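Local coordinates for protein Tas1 (Pseudomonas aeruginosa, PDB 6OX6) that pyrophosphorylates adenosine nucleotides to (p)ppApp as a type VI secretion toxin, depleting ADP and ATP in competitor bacteria, at residues 289-292 against 293-297; 298-301 against 302-305; 339-342 against 343-347. All coordinates share one frame; numbering follows the deposited sequence.

In the fold
Interactions 1 and 2 follow one another along the chain, the later part of helix 286-296 and then the loop that leads to strand 308-313, and they touch: Ile293 O lies 2.9 Å from Gly299 N, and Tyr297 packs on Lys303. Interaction 3 stands apart, its centre about 25 Å from that of interaction 1, in the loop between strands 332-336 and 347-353. Backbone bonds carry interaction 1, whereas single aspartates, Asp300 and Asp341, organise the other two. Interactions 1 and 2 are partly buried, while interaction 3 is a buried contact. All three border the immunity protein, where Asp296 and Asp341 meet arginines and Lys303 a glutamate.

Interaction 1: 289-292 against 293-297; sequences AMQK and INNDY
The later turns of helix 286-296 are held by successive i to i+4 bonds, from Ile293 N to Ala289 O through Asp296 N to Lys292 O, each 2.9 Å. The N-H...O angle falls along the series from 164° at Ile293 N to 138° at Asp296 N, the most bent of these four; a weak bond from Tyr297 N to Ile293 O comes after it. Lys292 has CG anti to its backbone N (chi1 -178°) and an extended chain, which carries it obliquely across Asp296: Lys292 CG and CE each come within 3.5 Å of Asp296 OD2. The charges themselves do not meet here. Lys292 NZ bridges to Asp306, and Asp296 OD2 to Arg53 of the immunity protein, Pa14_01140. On another side of the helix the amides of Gln291 and Asn294 stand nearly perpendicular, with Gln291 OE1 4.0 Å from Asn294 ND2. A water lies near both, its bond to Asn294 ND2 weak at 3.5 Å, and Asn294 ND2 also donates to Gln244 O. Ala289, Met290 and Ile293 pack on Phe249 of helix 249-253, while Asp296 and Tyr297 meet the immunity protein just before the loop to strand 308-313.

Interaction 2: 298-301 against 302-305; sequences KGDP and TKIK
From Asp300 the backbone folds round Pro301 and Thr302, and Lys303 N returns to Asp300 O through a weak bond of 3.4 Å. The Asp300 carboxylate reaches forward over this bend, turned away from the backbone N by a chi1 of 178°. One oxygen, Asp300 OD2, takes two donors from the same face of its plane. Thr302 N, 2.8 Å from Asp300 OD2, comes from well above that plane, 53° out of it, making an Asx turn in the loop between helix 286-296 and strand 308-313. Thr302 OG1, also 2.8 Å from Asp300 OD2, lies on the syn side and closer to the plane. Asp300 OD1 offers its anti lone pair to Lys303 NZ in a salt bridge of 2.7 Å. Lys303 crosses the aspartate at about a right angle, and a bend at chi4 (76°) turns its ammonium back. Farther on, Ile304 CG2 packs 3.2 Å from Pro301 O. Lys303 NZ has a second anion in Glu41 of the immunity protein, Pa14_01140, and makes a cation-pi contact with its Phe38. Three donors thus fix the rotation of the Asp300 carboxylate, and the lysine, between two acids, probably stays charged and links the loop to the immunity protein.

Interaction 3: 339-342 against 343-347; sequences NADP and LGYSG
Three backbone N-H groups donate to Asp341, round the bend 341-344 and on to Tyr345. The backbone bond, Gly344 N to Asp341 O at 2.9 Å, defines a type I turn with Pro342 and Leu343 at its corners; the donor stands 61° out of the carbonyl plane. The carboxylate accepts two more. A chi1 of 175° sets it alongside its own carbonyl carbon and places its two oxygens over successive parts of the chain. Asp341 OD1 accepts from Leu343 N at 3.1 Å, a nearly straight bond from above the carboxylate plane. Asp341 OD2 takes Tyr345 N at 2.9 Å, again from above the plane but less steeply. Two carbons make van der Waals contact with the carboxylate: Tyr345 CB sits 3.1 Å from Asp341 OD2, its ring plane 86° from that of the carboxylate, and Leu343 CB lies 3.8 Å from Asp341 OD1. The nonpolar contact is that of Leu343 on Tyr406 and Trp409 of helix 402-410. Among charged contacts, Asp341 OD2 forms a salt bridge with Arg60 of the immunity protein, Pa14_01140. The Leu343 N to Asp341 OD1 bond makes an Asx turn that coincides with the type I beta turn, in the loop joining strands 332-336 and 347-353.

Interaction 1: 289-292 against 293-297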
ATOM      1  N   ALA A 289      -2.262   1.030  15.382  1.00 43.26           N
ATOM      2  CA  ALA A 289      -3.087  -0.068  14.906  1.00 45.61           C
ATOM      3  C   ALA A 289      -4.558   0.258  15.101  1.00 47.14           C
ATOM      4  O   ALA A 289      -5.364   0.098  14.183  1.00 44.95           O
ATOM      5  CB  ALA A 289      -2.715  -1.354  15.641  1.00 48.27           C
HETATM    6  N   MSE A 290      -4.915   0.760  16.281  1.00 43.54           N
HETATM    7  CA  MSE A 290      -6.294   1.122  16.543  1.00 47.92           C
HETATM    8  C   MSE A 290      -6.802   2.262  15.699  1.00 46.57           C
HETATM    9  O   MSE A 290      -7.931   2.201  15.207  1.00 46.02           O
HETATM   10  CB  MSE A 290      -6.518   1.457  18.034  1.00 45.95           C
HETATM   11  CG  MSE A 290      -6.478   0.240  18.943  1.00 48.61           C
HETATM   12 SE   MSE A 290      -6.171   0.667  20.799  0.45 52.42          SE
HETATM   13  CE  MSE A 290      -7.560   1.996  21.028  1.00 50.60           C
ATOM     14  N   GLN A 291      -5.966   3.276  15.502  1.00 42.57           N
ATOM     15  CA  GLN A 291      -6.334   4.425  14.686  1.00 45.06           C
ATOM     16  C   GLN A 291      -6.546   3.990  13.239  1.00 40.94           C
ATOM     17  O   GLN A 291      -7.468   4.459  12.571  1.00 39.14           O
ATOM     18  CB  GLN A 291      -5.255   5.506  14.761  1.00 53.41           C
ATOM     19  CG  GLN A 291      -5.377   6.420  15.968  1.00 69.90           C
ATOM     20  CD  GLN A 291      -6.755   7.039  16.094  1.00 80.62           C
ATOM     21  OE1 GLN A 291      -7.769   6.365  15.908  1.00 83.98           O
ATOM     22  NE2 GLN A 291      -6.799   8.327  16.413  1.00 83.02           N
ATOM     23  N   LYS A 292      -5.688   3.094  12.757  1.00 39.23           N
ATOM     24  CA  LYS A 292      -5.800   2.597  11.382  1.00 37.97           C
ATOM     25  C   LYS A 292      -7.031   1.708  11.208  1.00 37.22           C
ATOM     26  O   LYS A 292      -7.738   1.799  10.192  1.00 38.99           O
ATOM     27  CB  LYS A 292      -4.526   1.846  11.000  1.00 39.51           C
ATOM     28  CG  LYS A 292      -4.504   1.337   9.577  1.00 40.59           C
ATOM     29  CD  LYS A 292      -3.111   0.864   9.208  1.00 46.43           C
ATOM     30  CE  LYS A 292      -2.971   0.639   7.707  1.00 49.50           C
ATOM     31  NZ  LYS A 292      -1.562   0.296   7.367  1.00 52.19           N
ATOM     32  N   ILE A 293      -7.317   0.850  12.188  1.00 38.12           N
ATOM     33  CA  ILE A 293      -8.547   0.054  12.138  1.00 38.58           C
ATOM     34  C   ILE A 293      -9.771   0.954  12.105  1.00 38.14           C
ATOM     35  O   ILE A 293     -10.714   0.716  11.338  1.00 37.56           O
ATOM     36  CB  ILE A 293      -8.618  -0.904  13.337  1.00 39.44           C
ATOM     37  CG1 ILE A 293      -7.627  -2.048  13.125  1.00 43.87           C
ATOM     38  CG2 ILE A 293     -10.081  -1.391  13.543  1.00 39.89           C
ATOM     39  CD1 ILE A 293      -7.239  -2.779  14.442  1.00 41.06           C
ATOM     40  N   ASN A 294      -9.796   1.977  12.969  1.00 39.10           N
ATOM     41  CA  ASN A 294     -10.955   2.859  13.036  1.00 39.43           C
ATOM     42  C   ASN A 294     -11.108   3.718  11.779  1.00 49.26           C
ATOM     43  O   ASN A 294     -12.238   3.960  11.335  1.00 45.63           O
ATOM     44  CB  ASN A 294     -10.868   3.755  14.275  1.00 40.95           C
ATOM     45  CG  ASN A 294     -11.021   2.971  15.582  1.00 42.42           C
ATOM     46  OD1 ASN A 294     -11.629   1.905  15.612  1.00 45.41           O
ATOM     47  ND2 ASN A 294     -10.466   3.515  16.669  1.00 43.88           N
ATOM     48  N   ASN A 295      -9.998   4.211  11.207  1.00 37.75           N
ATOM     49  CA  ASN A 295     -10.067   5.132  10.074  1.00 41.47           C
ATOM     50  C   ASN A 295     -10.153   4.420   8.729  1.00 41.98           C
ATOM     51  O   ASN A 295     -11.047   4.713   7.929  1.00 40.81           O
ATOM     52  CB  ASN A 295      -8.855   6.060  10.055  1.00 43.19           C
ATOM     53  CG  ASN A 295      -8.910   7.090  11.149  1.00 51.97           C
ATOM     54  OD1 ASN A 295      -9.977   7.633  11.461  1.00 54.07           O
ATOM     55  ND2 ASN A 295      -7.767   7.343  11.771  1.00 53.39           N
ATOM     56  N   ASP A 296      -9.201   3.533   8.438  1.00 35.24           N
ATOM     57  CA  ASP A 296      -9.253   2.821   7.169  1.00 34.27           C
ATOM     58  C   ASP A 296     -10.376   1.804   7.129  1.00 35.83           C
ATOM     59  O   ASP A 296     -11.031   1.638   6.088  1.00 34.81           O
ATOM     60  CB  ASP A 296      -7.926   2.120   6.887  1.00 34.21           C
ATOM     61  CG  ASP A 296      -6.803   3.102   6.571  1.00 40.66           C
ATOM     62  OD1 ASP A 296      -7.082   4.312   6.316  1.00 34.01           O
ATOM     63  OD2 ASP A 296      -5.636   2.639   6.548  1.00 40.32           O
ATOM     64  N   TYR A 297     -10.597   1.095   8.236  1.00 33.63           N
ATOM     65  CA  TYR A 297     -11.428  -0.093   8.207  1.00 30.91           C
ATOM     66  C   TYR A 297     -12.703   0.055   9.013  1.00 31.80           C
ATOM     67  O   TYR A 297     -13.369  -0.957   9.277  1.00 32.49           O
ATOM     68  CB  TYR A 297     -10.616  -1.290   8.682  1.00 35.04           C
ATOM     69  CG  TYR A 297      -9.434  -1.534   7.797  1.00 32.82           C
ATOM     70  CD1 TYR A 297      -9.608  -1.929   6.464  1.00 29.79           C
ATOM     71  CD2 TYR A 297      -8.150  -1.351   8.270  1.00 30.68           C
ATOM     72  CE1 TYR A 297      -8.507  -2.149   5.627  1.00 29.11           C
ATOM     73  CE2 TYR A 297      -7.045  -1.556   7.450  1.00 31.59           C
ATOM     74  CZ  TYR A 297      -7.222  -1.954   6.130  1.00 30.14           C
ATOM     75  OH  TYR A 297      -6.097  -2.164   5.329  1.00 29.36           O
TER
HETATM   76  O   HOH W   1     -10.078   6.950  16.269  1.00 47.38           O

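Interaction 2: 298-301 against 302-305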
ATOM      1  N   LYS A 298     -13.055   1.282   9.398  1.00 32.67           N
ATOM      2  CA  LYS A 298     -14.320   1.599  10.077  1.00 33.84           C
ATOM      3  C   LYS A 298     -14.553   0.733  11.312  1.00 35.59           C
ATOM      4  O   LYS A 298     -15.680   0.336  11.603  1.00 39.42           O
ATOM      5  CB  LYS A 298     -15.510   1.498   9.118  1.00 32.39           C
ATOM      6  CG  LYS A 298     -15.438   2.483   7.950  1.00 33.70           C
ATOM      7  CD  LYS A 298     -15.166   3.934   8.384  1.00 34.50           C
ATOM      8  CE  LYS A 298     -15.616   4.916   7.285  1.00 30.53           C
ATOM      9  NZ  LYS A 298     -15.312   6.352   7.688  1.00 30.66           N
ATOM     10  N   GLY A 299     -13.476   0.434  12.041  1.00 35.08           N
ATOM     11  CA  GLY A 299     -13.557  -0.225  13.331  1.00 41.63           C
ATOM     12  C   GLY A 299     -13.525  -1.738  13.311  1.00 43.79           C
ATOM     13  O   GLY A 299     -13.614  -2.359  14.384  1.00 46.29           O
ATOM     14  N   ASP A 300     -13.406  -2.364  12.140  1.00 41.68           N
ATOM     15  CA  ASP A 300     -13.291  -3.814  12.086  1.00 44.02           C
ATOM     16  C   ASP A 300     -11.826  -4.189  12.174  1.00 42.38           C
ATOM     17  O   ASP A 300     -11.081  -3.955  11.213  1.00 44.36           O
ATOM     18  CB  ASP A 300     -13.914  -4.381  10.810  1.00 45.80           C
ATOM     19  CG  ASP A 300     -13.764  -5.909  10.710  1.00 48.22           C
ATOM     20  OD1 ASP A 300     -14.133  -6.509   9.677  1.00 48.54           O
ATOM     21  OD2 ASP A 300     -13.261  -6.521  11.672  1.00 48.65           O
ATOM     22  N   PRO A 301     -11.379  -4.819  13.265  1.00 42.93           N
ATOM     23  CA  PRO A 301      -9.965  -5.194  13.385  1.00 39.30           C
ATOM     24  C   PRO A 301      -9.595  -6.399  12.549  1.00 39.08           C
ATOM     25  O   PRO A 301      -8.401  -6.662  12.353  1.00 38.88           O
ATOM     26  CB  PRO A 301      -9.832  -5.529  14.876  1.00 42.38           C
ATOM     27  CG  PRO A 301     -11.138  -6.205  15.167  1.00 39.71           C
ATOM     28  CD  PRO A 301     -12.187  -5.447  14.335  1.00 48.10           C
ATOM     29  N   THR A 302     -10.561  -7.162  12.050  1.00 39.86           N
ATOM     30  CA  THR A 302     -10.141  -8.292  11.237  1.00 41.59           C
ATOM     31  C   THR A 302      -9.739  -7.873   9.831  1.00 42.04           C
ATOM     32  O   THR A 302      -9.247  -8.718   9.068  1.00 42.05           O
ATOM     33  CB  THR A 302     -11.237  -9.354  11.179  1.00 40.93           C
ATOM     34  OG1 THR A 302     -12.342  -8.864  10.401  1.00 45.49           O
ATOM     35  CG2 THR A 302     -11.710  -9.706  12.587  1.00 39.07           C
ATOM     36  N   LYS A 303      -9.921  -6.592   9.479  1.00 42.66           N
ATOM     37  CA  LYS A 303      -9.595  -6.094   8.146  1.00 38.21           C
ATOM     38  C   LYS A 303      -8.179  -5.552   8.031  1.00 41.36           C
ATOM     39  O   LYS A 303      -7.720  -5.315   6.904  1.00 39.53           O
ATOM     40  CB  LYS A 303     -10.578  -4.990   7.738  1.00 33.83           C
ATOM     41  CG  LYS A 303     -11.965  -5.497   7.405  1.00 34.56           C
ATOM     42  CD  LYS A 303     -12.817  -4.454   6.717  1.00 34.53           C
ATOM     43  CE  LYS A 303     -14.174  -5.069   6.300  1.00 38.62           C
ATOM     44  NZ  LYS A 303     -15.088  -5.235   7.490  1.00 41.02           N
ATOM     45  N   ILE A 304      -7.475  -5.321   9.151  1.00 37.09           N
ATOM     46  CA  ILE A 304      -6.142  -4.732   9.060  1.00 35.25           C
ATOM     47  C   ILE A 304      -5.137  -5.815   8.690  1.00 34.84           C
ATOM     48  O   ILE A 304      -5.172  -6.935   9.219  1.00 32.99           O
ATOM     49  CB  ILE A 304      -5.754  -4.026  10.374  1.00 34.98           C
ATOM     50  CG1 ILE A 304      -4.385  -3.362  10.225  1.00 32.48           C
ATOM     51  CG2 ILE A 304      -5.740  -5.003  11.544  1.00 34.69           C
ATOM     52  CD1 ILE A 304      -4.058  -2.379  11.371  1.00 40.84           C
ATOM     53  N   LYS A 305      -4.217  -5.482   7.785  1.00 31.20           N
ATOM     54  CA  LYS A 305      -3.367  -6.488   7.168  1.00 35.70           C
ATOM     55  C   LYS A 305      -1.877  -6.302   7.443  1.00 35.54           C
ATOM     56  O   LYS A 305      -1.077  -7.154   7.026  1.00 34.27           O
ATOM     57  CB  LYS A 305      -3.625  -6.514   5.654  1.00 38.41           C
ATOM     58  CG  LYS A 305      -5.124  -6.624   5.326  1.00 44.08           C
ATOM     59  CD  LYS A 305      -5.400  -6.714   3.822  1.00 47.72           C
ATOM     60  CE  LYS A 305      -6.907  -6.845   3.529  1.00 44.01           C
ATOM     61  NZ  LYS A 305      -7.698  -5.655   4.018  1.00 37.98           N
TER
HETATM   62  O   HOH W   2      -6.620  -8.205  11.138  1.00 49.49           O

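Interaction 3: 339-342 against 343-347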
ATOM      1  N   ASN A 339       3.681   2.466 -14.860  1.00 28.05           N
ATOM      2  CA  ASN A 339       2.858   3.004 -15.942  1.00 39.79           C
ATOM      3  C   ASN A 339       1.386   3.134 -15.577  1.00 37.87           C
ATOM      4  O   ASN A 339       0.645   3.787 -16.318  1.00 35.84           O
ATOM      5  CB  ASN A 339       2.987   2.145 -17.202  1.00 44.50           C
ATOM      6  CG  ASN A 339       4.431   2.078 -17.719  1.00 49.75           C
ATOM      7  OD1 ASN A 339       5.154   3.094 -17.749  1.00 49.49           O
ATOM      8  ND2 ASN A 339       4.873   0.860 -18.075  1.00 49.64           N
ATOM      9  N   ALA A 340       0.953   2.560 -14.455  1.00 34.19           N
ATOM     10  CA  ALA A 340      -0.433   2.665 -14.002  1.00 37.16           C
ATOM     11  C   ALA A 340      -0.591   3.545 -12.769  1.00 33.55           C
ATOM     12  O   ALA A 340      -1.463   4.422 -12.730  1.00 36.21           O
ATOM     13  CB  ALA A 340      -0.987   1.258 -13.713  1.00 40.57           C
ATOM     14  N   ASP A 341       0.233   3.332 -11.755  1.00 28.92           N
ATOM     15  CA  ASP A 341       0.247   4.183 -10.573  1.00 26.76           C
ATOM     16  C   ASP A 341       0.391   5.661 -10.974  1.00 25.84           C
ATOM     17  O   ASP A 341       1.363   6.014 -11.660  1.00 20.97           O
ATOM     18  CB  ASP A 341       1.405   3.736  -9.689  1.00 28.15           C
ATOM     19  CG  ASP A 341       1.613   4.632  -8.476  1.00 25.38           C
ATOM     20  OD1 ASP A 341       0.686   5.365  -8.061  1.00 22.42           O
ATOM     21  OD2 ASP A 341       2.720   4.576  -7.913  1.00 23.80           O
ATOM     22  N   PRO A 342      -0.526   6.549 -10.553  1.00 28.79           N
ATOM     23  CA  PRO A 342      -0.376   7.973 -10.904  1.00 27.14           C
ATOM     24  C   PRO A 342       0.943   8.557 -10.448  1.00 22.05           C
ATOM     25  O   PRO A 342       1.434   9.525 -11.048  1.00 20.41           O
ATOM     26  CB  PRO A 342      -1.547   8.649 -10.172  1.00 30.69           C
ATOM     27  CG  PRO A 342      -2.494   7.546  -9.831  1.00 31.94           C
ATOM     28  CD  PRO A 342      -1.647   6.340  -9.608  1.00 30.18           C
ATOM     29  N   LEU A 343       1.533   8.003  -9.396  1.00 18.42           N
ATOM     30  CA  LEU A 343       2.807   8.479  -8.888  1.00 15.76           C
ATOM     31  C   LEU A 343       4.009   7.723  -9.455  1.00 16.33           C
ATOM     32  O   LEU A 343       5.133   8.038  -9.079  1.00 19.02           O
ATOM     33  CB  LEU A 343       2.824   8.385  -7.361  1.00 15.23           C
ATOM     34  CG  LEU A 343       1.660   9.065  -6.606  1.00 20.29           C
ATOM     35  CD1 LEU A 343       1.976   9.078  -5.078  1.00 17.58           C
ATOM     36  CD2 LEU A 343       1.355  10.439  -7.091  1.00 22.17           C
ATOM     37  N   GLY A 344       3.810   6.745 -10.331  1.00 17.85           N
ATOM     38  CA  GLY A 344       4.932   6.123 -11.029  1.00 19.53           C
ATOM     39  C   GLY A 344       5.805   5.216 -10.192  1.00 20.71           C
ATOM     40  O   GLY A 344       6.894   4.829 -10.641  1.00 20.32           O
ATOM     41  N   TYR A 345       5.347   4.823  -9.011  1.00 17.98           N
ATOM     42  CA  TYR A 345       6.118   3.923  -8.176  1.00 18.14           C
ATOM     43  C   TYR A 345       6.080   2.507  -8.765  1.00 20.52           C
ATOM     44  O   TYR A 345       5.194   2.164  -9.555  1.00 23.01           O
ATOM     45  CB  TYR A 345       5.560   3.960  -6.742  1.00 18.24           C
ATOM     46  CG  TYR A 345       6.289   3.088  -5.725  1.00 26.11           C
ATOM     47  CD1 TYR A 345       5.631   2.049  -5.087  1.00 38.25           C
ATOM     48  CD2 TYR A 345       7.630   3.303  -5.426  1.00 27.44           C
ATOM     49  CE1 TYR A 345       6.290   1.234  -4.157  1.00 44.64           C
ATOM     50  CE2 TYR A 345       8.299   2.513  -4.500  1.00 36.30           C
ATOM     51  CZ  TYR A 345       7.612   1.487  -3.868  1.00 46.81           C
ATOM     52  OH  TYR A 345       8.243   0.681  -2.962  1.00 56.55           O
ATOM     53  N   SER A 346       7.089   1.695  -8.428  1.00 20.49           N
ATOM     54  CA  SER A 346       7.065   0.277  -8.781  1.00 28.29           C
ATOM     55  C   SER A 346       7.562  -0.553  -7.607  1.00 26.76           C
ATOM     56  O   SER A 346       8.355  -0.086  -6.791  1.00 25.97           O
ATOM     57  CB  SER A 346       7.901  -0.037 -10.044  1.00 34.95           C
ATOM     58  OG  SER A 346       9.205   0.508  -9.943  1.00 36.13           O
ATOM     59  N   GLY A 347       7.076  -1.781  -7.516  1.00 29.75           N
ATOM     60  CA  GLY A 347       7.349  -2.623  -6.369  1.00 26.82           C
ATOM     61  C   GLY A 347       6.277  -3.688  -6.239  1.00 29.39           C
ATOM     62  O   GLY A 347       5.347  -3.768  -7.035  1.00 26.95           O
TER